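Local atomic coordinates of succinate dehydrogenase subunit A (Mycolicibacterium smegmatis MC2 51, PDB entry 6LUM), a protein that probably oxidises succinate to fumarate at its bound FAD, serving as the flavoprotein subunit of a succinate dehydrogenase complex. Residues 164-169 and 226-232; 191-195 and 431-436; 219-223 and 510-514. All blocks are in the same frame, centred on the assembly; numbering follows the deposited sequence.

How the contacts relate
From the N terminus, contact 1 closes the shortest loop, with 56 residues between its segments, joining strand 162-172, at the edge of the four-stranded sheet, to helix 223-229 and the residues after it. Before that loop shuts, 191-195 and 219-223 have left it for partners far down the chain. Contact 2 spans 235 residues and ties strand 191-195 of the same sheet to helix 433-443; contact 3 spans 286 and ties the FAD-binding family region to helix 503-527 of the C-terminal family region. The three therefore cross pairwise; none nests. Contact 1 touches both others, whereas contacts 2 and 3 stay about 8 Å apart at their nearest atoms. Contacts 1 and 3 both reach the FAD adenine.

Contact 1 (164-169 and 226-232); sequences ALDIAL and IVFRKGL. With FAD (flavin-adenine dinucleotide), chain Y.
The carboxylate of Asp166 has Lys230 on one side of its plane and Met434 on the other: Lys230, crossing Asp166 at about a right angle, brings CD to 3.8 Å from Asp166 OD2, while Met434 CE lies over the opposite face. The second flat group is the FAD adenine, whose N1A takes a weak hydrogen bond of 3.3 Å from Ala164 N, bent to 133° at the hydrogen. Ile226 lies against the strand backbone. Its CD1 meets the carbonyl of Ala164, CG1 is 3.7 Å from Leu165 O, and CG2, on the other branch, touches Ile167 CG2 at 3.9 Å. Lys230 folds twice, at chi2 (-52°) and chi3 (-70°), and this wraps its chain over Ile167, with Lys230 CG 3.6 Å from Ile167 CG1. Beyond that, Lys230 and Leu169 run antiparallel alongside each other, Lys230 CE 4.0 Å from Leu169 CG, and Lys230 NZ makes a weak bond to Ile167 O (3.3 Å). Asp166 OD1 stays 4.6 Å from Lys230 NZ, so any attraction acts at a distance. Phe201 of strand 198-201 packs on both Ile167 and Ile226. Gly231, with positive phi, ends the helix in a Schellman motif; a classic beta bulge sets Leu165 and Asp166 together opposite Ile182. The whole is a helix packed on an outer strand of a four-stranded sheet, beside the adenine site of a Rossmann-type FAD-binding domain.

Contact 2 (191-195 and 431-436); sequences IHVFH and PAEMVV
Ile191 fills the tight half of the contact, fitting among three residues at the start of helix 433-443. Its CG1 lies 3.8 Å from Val436 CG1, the closest approach between the two segments. The CG2 branch reaches Ala432 CB at 4.2 Å. Val435 CG1 is met by both CG2 and CD1 of Ile191; chi2 of -69° folds CD1 round so that the isoleucine presents both of these methyls to one valine methyl. Val435 meets it with the branch anti to its own backbone N (chi1 162°). Ile182 and Tyr184 of the neighbouring strand 175-185 close round Ile191, and Ile182 also touches Val435, so Ile191 and Val435 are buried; Val436, at the edge of this half, is partly exposed.

The other half is slacker. Val193 CG2 reaches Ala432 CB at 4.2 Å, but Val193 CG1 comes only to 4.5 Å from Pro431 CG. His195 turns its ring so that Pro431 CG sits at the edge, near the ring plane, 4.1 Å from His195 NE2; the proline does not stack on a face. Pro431 is partly exposed, which makes this the more open side. Ile2 from the N terminus packs on Val193, Ala432 and Val436. Ala432 is the N-cap residue: its side chain can only pack, while its carbonyl O accepts the first-turn bond from Val436 N (2.9 Å). His192 points away from the helix and hydrogen-bonds to His5 on the reverse face of the strand.

No hydrogen bond or salt bridge joins the two segments. Strand and helix are thus held by apolar burial and fit of shape, centred on Ile191, with no hydrogen bond between these segments to set their register.

Contact 3 (219-223 and 510-514); sequences LTGDG and ELGFL. With FAD (flavin-adenine dinucleotide), chain Y.
In the adenine pocket of the FAD site, the loop leading into helix 223-229 meets helix 503-527, joining the FAD-binding and C-terminal family regions. Asp222, the N-cap residue, makes no capping bond with its side chain; instead OD2 accepts a hydrogen bond from FAD N6A at 2.9 Å, with an angle of 133° at the hydrogen. The same OD2 faces Glu510 OE2 at 2.6 Å, the two carboxylate planes standing nearly perpendicular (86°). Lys36 forms a salt bridge with Glu510 OE2 and a long, weak ion pair with Asp222, which would probably offset the gathered negative charge. Thr220 OG1 lies between backbone N and carbonyl carbon (chi1 65°), a position from which its hydroxyl reaches two acceptors, Glu510 OE2 at 2.7 Å and Asp222 OD1 at 2.8 Å. Were an alanine here in place of Asp222, the adenine amino group N6A would probably be left without this acceptor, and Thr220 OG1 without one of its two acceptors. Phe513 backs the loop: Asp222 CA lies over one face of its ring, and Gly221 O comes to 3.4 Å from Phe513 CB. Gly221 has the positive phi that suits glycine. At the far side from the adenine, the CD2 methyl of Leu514 packs 3.8 Å from Thr220 CB.

Contact 1 (164-169 and 226-232)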
loop_
_atom_site.group_PDB
_atom_site.type_symbol
_atom_site.label_atom_id
_atom_site.label_comp_id
_atom_site.label_asym_id
_atom_site.label_seq_id
_atom_site.Cartn_x
_atom_site.Cartn_y
_atom_site.Cartn_z
ATOM N N ALA D 164 -23.112 24.440 -16.882
ATOM C CA ALA D 164 -22.300 25.641 -17.008
ATOM C C ALA D 164 -23.000 26.669 -17.875
ATOM O O ALA D 164 -23.138 26.472 -19.079
ATOM C CB ALA D 164 -20.932 25.320 -17.595
ATOM N N LEU D 165 -23.419 27.781 -17.277
ATOM C CA LEU D 165 -24.264 28.750 -17.952
ATOM C C LEU D 165 -23.525 29.977 -18.454
ATOM O O LEU D 165 -24.040 30.659 -19.341
ATOM C CB LEU D 165 -25.388 29.207 -17.022
ATOM C CG LEU D 165 -26.485 28.182 -16.787
ATOM C CD1 LEU D 165 -27.505 28.703 -15.820
ATOM C CD2 LEU D 165 -27.128 27.837 -18.097
ATOM N N ASP D 166 -22.349 30.290 -17.922
ATOM C CA ASP D 166 -21.667 31.483 -18.404
ATOM C C ASP D 166 -20.184 31.378 -18.113
ATOM O O ASP D 166 -19.751 30.545 -17.321
ATOM C CB ASP D 166 -22.241 32.743 -17.762
ATOM C CG ASP D 166 -22.196 33.931 -18.684
ATOM O OD1 ASP D 166 -22.489 35.054 -18.223
ATOM O OD2 ASP D 166 -21.870 33.744 -19.875
ATOM N N ILE D 167 -19.404 32.231 -18.769
ATOM C CA ILE D 167 -18.005 32.411 -18.417
ATOM C C ILE D 167 -17.782 33.878 -18.091
ATOM O O ILE D 167 -18.563 34.752 -18.469
ATOM C CB ILE D 167 -17.024 31.947 -19.511
ATOM C CG1 ILE D 167 -17.080 32.864 -20.716
ATOM C CG2 ILE D 167 -17.321 30.542 -19.932
ATOM C CD1 ILE D 167 -16.287 32.350 -21.862
ATOM N N ALA D 168 -16.696 34.138 -17.376
ATOM C CA ALA D 168 -16.359 35.472 -16.903
ATOM C C ALA D 168 -15.078 35.915 -17.587
ATOM O O ALA D 168 -13.997 35.419 -17.271
ATOM C CB ALA D 168 -16.200 35.478 -15.388
ATOM N N LEU D 169 -15.203 36.842 -18.526
ATOM C CA LEU D 169 -14.061 37.433 -19.206
ATOM C C LEU D 169 -13.735 38.754 -18.524
ATOM O O LEU D 169 -14.441 39.747 -18.719
ATOM C CB LEU D 169 -14.354 37.664 -20.686
ATOM C CG LEU D 169 -14.501 36.501 -21.655
ATOM C CD1 LEU D 169 -14.255 37.007 -23.046
ATOM C CD2 LEU D 169 -13.540 35.403 -21.326
ATOM N N ILE D 226 -22.604 30.063 -25.348
ATOM C CA ILE D 226 -21.859 30.854 -24.374
ATOM C C ILE D 226 -20.805 31.699 -25.075
ATOM O O ILE D 226 -20.758 32.925 -24.925
ATOM C CB ILE D 226 -21.217 29.938 -23.324
ATOM C CG1 ILE D 226 -22.263 29.398 -22.364
ATOM C CG2 ILE D 226 -20.164 30.673 -22.571
ATOM C CD1 ILE D 226 -21.771 28.233 -21.574
ATOM N N VAL D 227 -19.937 31.046 -25.847
ATOM C CA VAL D 227 -18.874 31.759 -26.541
ATOM C C VAL D 227 -19.443 32.789 -27.503
ATOM O O VAL D 227 -18.825 33.827 -27.744
ATOM C CB VAL D 227 -17.967 30.735 -27.242
ATOM C CG1 VAL D 227 -17.141 31.380 -28.318
ATOM C CG2 VAL D 227 -17.079 30.064 -26.223
ATOM N N PHE D 228 -20.632 32.553 -28.038
ATOM C CA PHE D 228 -21.219 33.506 -28.963
ATOM C C PHE D 228 -21.849 34.684 -28.245
ATOM O O PHE D 228 -21.868 35.792 -28.785
ATOM C CB PHE D 228 -22.254 32.798 -29.823
ATOM C CG PHE D 228 -22.779 33.621 -30.937
ATOM C CD1 PHE D 228 -21.959 34.015 -31.963
ATOM C CD2 PHE D 228 -24.101 33.983 -30.970
ATOM C CE1 PHE D 228 -22.449 34.763 -32.989
ATOM C CE2 PHE D 228 -24.589 34.738 -31.992
ATOM C CZ PHE D 228 -23.766 35.127 -33.001
ATOM N N ARG D 229 -22.368 34.472 -27.040
ATOM C CA ARG D 229 -22.942 35.570 -26.279
ATOM C C ARG D 229 -21.875 36.454 -25.661
ATOM O O ARG D 229 -22.097 37.655 -25.498
ATOM C CB ARG D 229 -23.856 35.028 -25.187
ATOM C CG ARG D 229 -25.214 34.636 -25.690
ATOM C CD ARG D 229 -25.997 33.873 -24.653
ATOM N NE ARG D 229 -27.432 33.959 -24.902
ATOM C CZ ARG D 229 -28.347 33.256 -24.249
ATOM N NH1 ARG D 229 -27.982 32.410 -23.305
ATOM N NH2 ARG D 229 -29.629 33.402 -24.538
ATOM N N LYS D 230 -20.721 35.890 -25.308
ATOM C CA LYS D 230 -19.655 36.707 -24.745
ATOM C C LYS D 230 -19.074 37.697 -25.740
ATOM O O LYS D 230 -18.287 38.555 -25.336
ATOM C CB LYS D 230 -18.529 35.829 -24.215
ATOM C CG LYS D 230 -18.910 35.011 -23.017
ATOM C CD LYS D 230 -19.527 35.870 -21.940
ATOM C CE LYS D 230 -18.502 36.778 -21.303
ATOM N NZ LYS D 230 -19.085 37.534 -20.168
ATOM N N GLY D 231 -19.432 37.609 -27.012
ATOM C CA GLY D 231 -18.893 38.484 -28.025
ATOM C C GLY D 231 -17.845 37.853 -28.911
ATOM O O GLY D 231 -17.442 38.475 -29.897
ATOM N N LEU D 232 -17.386 36.652 -28.584
ATOM C CA LEU D 232 -16.441 35.942 -29.420
ATOM C C LEU D 232 -17.147 35.427 -30.673
ATOM O O LEU D 232 -18.374 35.357 -30.714
ATOM C CB LEU D 232 -15.816 34.799 -28.631
ATOM C CG LEU D 232 -15.298 35.213 -27.258
ATOM C CD1 LEU D 232 -14.997 34.017 -26.391
ATOM C CD2 LEU D 232 -14.067 36.048 -27.428
HETATM P PA FAD Y . -20.226 14.882 -26.777
HETATM O O1A FAD Y . -19.742 13.466 -26.586
HETATM O O2A FAD Y . -21.148 15.215 -27.926
HETATM O O5B FAD Y . -20.932 15.362 -25.412
HETATM C C5B FAD Y . -20.660 16.651 -24.867
HETATM C C4B FAD Y . -20.376 16.522 -23.377
HETATM O O4B FAD Y . -20.175 17.817 -22.805
HETATM C C3B FAD Y . -21.540 15.865 -22.649
HETATM O O3B FAD Y . -21.127 14.596 -22.124
HETATM C C2B FAD Y . -21.965 16.842 -21.562
HETATM O O2B FAD Y . -21.872 16.285 -20.245
HETATM C C1B FAD Y . -21.031 18.038 -21.680
HETATM N N9A FAD Y . -21.824 19.277 -21.882
HETATM C C8A FAD Y . -22.458 19.630 -23.017
HETATM N N7A FAD Y . -23.092 20.822 -22.872
HETATM C C5A FAD Y . -22.865 21.251 -21.616
HETATM C C6A FAD Y . -23.244 22.433 -20.806
HETATM N N6A FAD Y . -24.011 23.422 -21.324
HETATM N N1A FAD Y . -22.795 22.491 -19.532
HETATM C C2A FAD Y . -22.032 21.516 -19.005
HETATM N N3A FAD Y . -21.652 20.417 -19.681
HETATM C C4A FAD Y . -22.030 20.228 -20.969
HETATM N N1 FAD Y . -18.503 10.049 -35.192
HETATM C C2 FAD Y . -17.652 9.134 -35.719
HETATM O O2 FAD Y . -16.468 9.472 -35.937
HETATM N N3 FAD Y . -18.028 7.878 -36.018
HETATM C C4 FAD Y . -19.277 7.438 -35.813
HETATM O O4 FAD Y . -19.597 6.264 -36.102
HETATM C C4X FAD Y . -20.270 8.376 -35.239
HETATM N N5 FAD Y . -21.550 8.011 -35.003
HETATM C C5X FAD Y . -22.434 8.891 -34.478
HETATM C C6 FAD Y . -23.746 8.493 -34.243
HETATM C C7 FAD Y . -24.660 9.390 -33.703
HETATM C C7M FAD Y . -26.081 8.956 -33.451
HETATM C C8 FAD Y . -24.239 10.778 -33.376
HETATM C C8M FAD Y . -25.233 11.747 -32.791
HETATM C C9 FAD Y . -22.929 11.180 -33.609
HETATM C C9A FAD Y . -22.015 10.284 -34.147
HETATM N N10 FAD Y . -20.685 10.684 -34.386
HETATM C C10 FAD Y . -19.792 9.744 -34.934
HETATM C "C1'" FAD Y . -20.243 12.045 -34.073
HETATM C "C2'" FAD Y . -19.189 11.998 -32.973
HETATM O "O2'" FAD Y . -19.609 11.089 -31.948
HETATM C "C3'" FAD Y . -18.970 13.378 -32.367
HETATM O "O3'" FAD Y . -18.082 14.131 -33.203
HETATM C "C4'" FAD Y . -18.379 13.272 -30.965
HETATM O "O4'" FAD Y . -19.075 12.255 -30.234
HETATM C "C5'" FAD Y . -18.488 14.598 -30.222
HETATM O "O5'" FAD Y . -18.367 14.369 -28.819
HETATM P P FAD Y . -17.722 15.489 -27.859
HETATM O O1P FAD Y . -16.628 14.840 -27.046
HETATM O O2P FAD Y . -17.417 16.709 -28.694
HETATM O O3P FAD Y . -18.940 15.847 -26.869
#

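Contact 2 (191-195 and 431-436)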
loop_
_atom_site.group_PDB
_atom_site.type_symbol
_atom_site.label_atom_id
_atom_site.label_comp_id
_atom_site.label_asym_id
_atom_site.label_seq_id
_atom_site.Cartn_x
_atom_site.Cartn_y
_atom_site.Cartn_z
ATOM N N ILE D 191 -25.951 28.393 -7.543
ATOM C CA ILE D 191 -25.003 28.887 -8.528
ATOM C C ILE D 191 -23.605 28.703 -7.973
ATOM O O ILE D 191 -23.350 28.991 -6.802
ATOM C CB ILE D 191 -25.273 30.362 -8.861
ATOM C CG1 ILE D 191 -26.766 30.608 -9.009
ATOM C CG2 ILE D 191 -24.561 30.755 -10.118
ATOM C CD1 ILE D 191 -27.362 29.971 -10.211
ATOM N N HIS D 192 -22.699 28.210 -8.800
ATOM C CA HIS D 192 -21.312 28.031 -8.413
ATOM C C HIS D 192 -20.433 28.837 -9.344
ATOM O O HIS D 192 -20.740 28.991 -10.523
ATOM C CB HIS D 192 -20.883 26.577 -8.477
ATOM C CG HIS D 192 -21.645 25.678 -7.564
ATOM N ND1 HIS D 192 -21.028 24.831 -6.676
ATOM C CD2 HIS D 192 -22.972 25.487 -7.407
ATOM C CE1 HIS D 192 -21.942 24.157 -6.007
ATOM N NE2 HIS D 192 -23.131 24.538 -6.431
ATOM N N VAL D 193 -19.331 29.347 -8.811
ATOM C CA VAL D 193 -18.346 30.066 -9.599
ATOM C C VAL D 193 -17.035 29.320 -9.469
ATOM O O VAL D 193 -16.485 29.224 -8.371
ATOM C CB VAL D 193 -18.189 31.519 -9.142
ATOM C CG1 VAL D 193 -17.463 32.303 -10.193
ATOM C CG2 VAL D 193 -19.535 32.129 -8.863
ATOM N N PHE D 194 -16.547 28.780 -10.575
ATOM C CA PHE D 194 -15.266 28.096 -10.613
ATOM C C PHE D 194 -14.258 29.070 -11.184
ATOM O O PHE D 194 -14.289 29.356 -12.379
ATOM C CB PHE D 194 -15.330 26.841 -11.476
ATOM C CG PHE D 194 -16.265 25.798 -10.967
ATOM C CD1 PHE D 194 -17.617 25.899 -11.175
ATOM C CD2 PHE D 194 -15.784 24.709 -10.293
ATOM C CE1 PHE D 194 -18.461 24.948 -10.704
ATOM C CE2 PHE D 194 -16.627 23.764 -9.830
ATOM C CZ PHE D 194 -17.965 23.883 -10.033
ATOM N N HIS D 195 -13.378 29.597 -10.344
ATOM C CA HIS D 195 -12.339 30.488 -10.822
ATOM C C HIS D 195 -11.128 29.661 -11.209
ATOM O O HIS D 195 -10.632 28.866 -10.410
ATOM C CB HIS D 195 -11.989 31.538 -9.771
ATOM C CG HIS D 195 -12.835 32.766 -9.869
ATOM N ND1 HIS D 195 -12.671 33.701 -10.867
ATOM C CD2 HIS D 195 -13.881 33.193 -9.123
ATOM C CE1 HIS D 195 -13.571 34.657 -10.727
ATOM N NE2 HIS D 195 -14.315 34.375 -9.673
ATOM N N PRO D 431 -19.301 37.984 -10.205
ATOM C CA PRO D 431 -19.523 37.589 -11.603
ATOM C C PRO D 431 -20.847 36.897 -11.847
ATOM O O PRO D 431 -21.355 36.947 -12.971
ATOM C CB PRO D 431 -18.346 36.648 -11.895
ATOM C CG PRO D 431 -17.436 36.759 -10.730
ATOM C CD PRO D 431 -18.259 37.169 -9.573
ATOM N N ALA D 432 -21.431 36.267 -10.836
ATOM C CA ALA D 432 -22.682 35.551 -11.002
ATOM C C ALA D 432 -23.890 36.463 -11.038
ATOM O O ALA D 432 -25.015 35.962 -11.017
ATOM C CB ALA D 432 -22.851 34.529 -9.880
ATOM N N GLU D 433 -23.697 37.781 -11.093
ATOM C CA GLU D 433 -24.831 38.697 -11.020
ATOM C C GLU D 433 -25.771 38.500 -12.199
ATOM O O GLU D 433 -26.992 38.396 -12.026
ATOM C CB GLU D 433 -24.333 40.140 -10.965
ATOM N N MET D 434 -25.217 38.441 -13.411
ATOM C CA MET D 434 -26.053 38.272 -14.590
ATOM C C MET D 434 -26.803 36.952 -14.551
ATOM O O MET D 434 -27.996 36.905 -14.859
ATOM C CB MET D 434 -25.213 38.357 -15.860
ATOM C CG MET D 434 -26.039 38.228 -17.127
ATOM S SD MET D 434 -25.112 37.554 -18.510
ATOM C CE MET D 434 -25.830 35.921 -18.620
ATOM N N VAL D 435 -26.129 35.870 -14.168
ATOM C CA VAL D 435 -26.777 34.565 -14.192
ATOM C C VAL D 435 -27.876 34.493 -13.143
ATOM O O VAL D 435 -28.960 33.961 -13.406
ATOM C CB VAL D 435 -25.740 33.443 -14.012
ATOM C CG1 VAL D 435 -26.412 32.159 -13.608
ATOM C CG2 VAL D 435 -24.977 33.239 -15.292
ATOM N N VAL D 436 -27.629 35.023 -11.944
ATOM C CA VAL D 436 -28.663 34.953 -10.916
ATOM C C VAL D 436 -29.854 35.824 -11.293
ATOM O O VAL D 436 -31.007 35.429 -11.090
ATOM C CB VAL D 436 -28.099 35.306 -9.527
ATOM C CG1 VAL D 436 -26.933 34.415 -9.190
ATOM C CG2 VAL D 436 -27.684 36.754 -9.453
#

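Contact 3 (219-223 and 510-514)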
loop_
_atom_site.group_PDB
_atom_site.type_symbol
_atom_site.label_atom_id
_atom_site.label_comp_id
_atom_site.label_asym_id
_atom_site.label_seq_id
_atom_site.Cartn_x
_atom_site.Cartn_y
_atom_site.Cartn_z
ATOM N N LEU D 219 -28.244 17.676 -26.677
ATOM C CA LEU D 219 -27.311 18.390 -27.541
ATOM C C LEU D 219 -28.027 19.607 -28.102
ATOM O O LEU D 219 -28.484 19.624 -29.240
ATOM C CB LEU D 219 -26.794 17.499 -28.654
ATOM C CG LEU D 219 -25.816 16.406 -28.271
ATOM C CD1 LEU D 219 -25.195 15.883 -29.516
ATOM C CD2 LEU D 219 -24.776 16.929 -27.326
ATOM N N THR D 220 -28.123 20.639 -27.277
ATOM C CA THR D 220 -28.717 21.894 -27.708
ATOM C C THR D 220 -27.682 22.880 -28.220
ATOM O O THR D 220 -27.998 23.716 -29.068
ATOM C CB THR D 220 -29.495 22.519 -26.557
ATOM O OG1 THR D 220 -28.588 22.876 -25.514
ATOM C CG2 THR D 220 -30.500 21.535 -26.017
ATOM N N GLY D 221 -26.458 22.801 -27.718
ATOM C CA GLY D 221 -25.377 23.651 -28.162
ATOM C C GLY D 221 -25.200 24.782 -27.187
ATOM O O GLY D 221 -25.882 25.801 -27.283
ATOM N N ASP D 222 -24.268 24.630 -26.259
ATOM C CA ASP D 222 -24.220 25.548 -25.138
ATOM C C ASP D 222 -22.842 26.154 -24.997
ATOM O O ASP D 222 -22.715 27.308 -24.594
ATOM C CB ASP D 222 -24.610 24.838 -23.856
ATOM C CG ASP D 222 -26.020 24.310 -23.896
ATOM O OD1 ASP D 222 -26.833 24.843 -24.675
ATOM O OD2 ASP D 222 -26.316 23.351 -23.156
ATOM N N GLY D 223 -21.797 25.395 -25.306
ATOM C CA GLY D 223 -20.497 26.016 -25.458
ATOM C C GLY D 223 -20.507 27.033 -26.575
ATOM O O GLY D 223 -19.986 28.140 -26.431
ATOM N N GLU D 510 -32.157 26.353 -22.319
ATOM C CA GLU D 510 -31.575 25.745 -23.515
ATOM C C GLU D 510 -32.291 26.181 -24.784
ATOM O O GLU D 510 -31.669 26.260 -25.848
ATOM C CB GLU D 510 -31.599 24.225 -23.419
ATOM C CG GLU D 510 -31.056 23.645 -22.132
ATOM C CD GLU D 510 -29.552 23.665 -22.041
ATOM O OE1 GLU D 510 -29.015 24.329 -21.132
ATOM O OE2 GLU D 510 -28.903 22.996 -22.868
ATOM N N LEU D 511 -33.593 26.437 -24.708
ATOM C CA LEU D 511 -34.278 26.989 -25.869
ATOM C C LEU D 511 -33.687 28.331 -26.273
ATOM O O LEU D 511 -33.650 28.667 -27.463
ATOM C CB LEU D 511 -35.767 27.120 -25.578
ATOM C CG LEU D 511 -36.609 27.793 -26.645
ATOM C CD1 LEU D 511 -36.470 27.054 -27.940
ATOM C CD2 LEU D 511 -38.039 27.839 -26.210
ATOM N N GLY D 512 -33.220 29.113 -25.302
ATOM C CA GLY D 512 -32.530 30.352 -25.654
ATOM C C GLY D 512 -31.339 30.126 -26.571
ATOM O O GLY D 512 -31.197 30.777 -27.619
ATOM N N PHE D 513 -30.460 29.198 -26.187
ATOM C CA PHE D 513 -29.313 28.843 -27.015
ATOM C C PHE D 513 -29.744 28.338 -28.382
ATOM O O PHE D 513 -29.119 28.664 -29.398
ATOM C CB PHE D 513 -28.478 27.777 -26.321
ATOM C CG PHE D 513 -27.848 28.232 -25.050
ATOM C CD1 PHE D 513 -27.080 29.369 -25.012
ATOM C CD2 PHE D 513 -28.012 27.511 -23.890
ATOM C CE1 PHE D 513 -26.494 29.778 -23.842
ATOM C CE2 PHE D 513 -27.428 27.920 -22.721
ATOM C CZ PHE D 513 -26.670 29.055 -22.698
ATOM N N LEU D 514 -30.782 27.502 -28.423
ATOM C CA LEU D 514 -31.254 26.994 -29.706
ATOM C C LEU D 514 -31.646 28.130 -30.633
ATOM O O LEU D 514 -31.343 28.095 -31.828
ATOM C CB LEU D 514 -32.432 26.049 -29.508
ATOM C CG LEU D 514 -32.135 24.658 -28.969
ATOM C CD1 LEU D 514 -33.353 23.789 -29.079
ATOM C CD2 LEU D 514 -30.996 24.070 -29.733
HETATM P PA FAD Y . -20.226 14.882 -26.777
HETATM O O1A FAD Y . -19.742 13.466 -26.586
HETATM O O2A FAD Y . -21.148 15.215 -27.926
HETATM O O5B FAD Y . -20.932 15.362 -25.412
HETATM C C5B FAD Y . -20.660 16.651 -24.867
HETATM C C4B FAD Y . -20.376 16.522 -23.377
HETATM O O4B FAD Y . -20.175 17.817 -22.805
HETATM C C3B FAD Y . -21.540 15.865 -22.649
HETATM O O3B FAD Y . -21.127 14.596 -22.124
HETATM C C2B FAD Y . -21.965 16.842 -21.562
HETATM O O2B FAD Y . -21.872 16.285 -20.245
HETATM C C1B FAD Y . -21.031 18.038 -21.680
HETATM N N9A FAD Y . -21.824 19.277 -21.882
HETATM C C8A FAD Y . -22.458 19.630 -23.017
HETATM N N7A FAD Y . -23.092 20.822 -22.872
HETATM C C5A FAD Y . -22.865 21.251 -21.616
HETATM C C6A FAD Y . -23.244 22.433 -20.806
HETATM N N6A FAD Y . -24.011 23.422 -21.324
HETATM N N1A FAD Y . -22.795 22.491 -19.532
HETATM C C2A FAD Y . -22.032 21.516 -19.005
HETATM N N3A FAD Y . -21.652 20.417 -19.681
HETATM C C4A FAD Y . -22.030 20.228 -20.969
HETATM N N1 FAD Y . -18.503 10.049 -35.192
HETATM C C2 FAD Y . -17.652 9.134 -35.719
HETATM O O2 FAD Y . -16.468 9.472 -35.937
HETATM N N3 FAD Y . -18.028 7.878 -36.018
HETATM C C4 FAD Y . -19.277 7.438 -35.813
HETATM O O4 FAD Y . -19.597 6.264 -36.102
HETATM C C4X FAD Y . -20.270 8.376 -35.239
HETATM N N5 FAD Y . -21.550 8.011 -35.003
HETATM C C5X FAD Y . -22.434 8.891 -34.478
HETATM C C6 FAD Y . -23.746 8.493 -34.243
HETATM C C7 FAD Y . -24.660 9.390 -33.703
HETATM C C7M FAD Y . -26.081 8.956 -33.451
HETATM C C8 FAD Y . -24.239 10.778 -33.376
HETATM C C8M FAD Y . -25.233 11.747 -32.791
HETATM C C9 FAD Y . -22.929 11.180 -33.609
HETATM C C9A FAD Y . -22.015 10.284 -34.147
HETATM N N10 FAD Y . -20.685 10.684 -34.386
HETATM C C10 FAD Y . -19.792 9.744 -34.934
HETATM C "C1'" FAD Y . -20.243 12.045 -34.073
HETATM C "C2'" FAD Y . -19.189 11.998 -32.973
HETATM O "O2'" FAD Y . -19.609 11.089 -31.948
HETATM C "C3'" FAD Y . -18.970 13.378 -32.367
HETATM O "O3'" FAD Y . -18.082 14.131 -33.203
HETATM C "C4'" FAD Y . -18.379 13.272 -30.965
HETATM O "O4'" FAD Y . -19.075 12.255 -30.234
HETATM C "C5'" FAD Y . -18.488 14.598 -30.222
HETATM O "O5'" FAD Y . -18.367 14.369 -28.819
HETATM P P FAD Y . -17.722 15.489 -27.859
HETATM O O1P FAD Y . -16.628 14.840 -27.046
HETATM O O2P FAD Y . -17.417 16.709 -28.694
HETATM O O3P FAD Y . -18.940 15.847 -26.869
#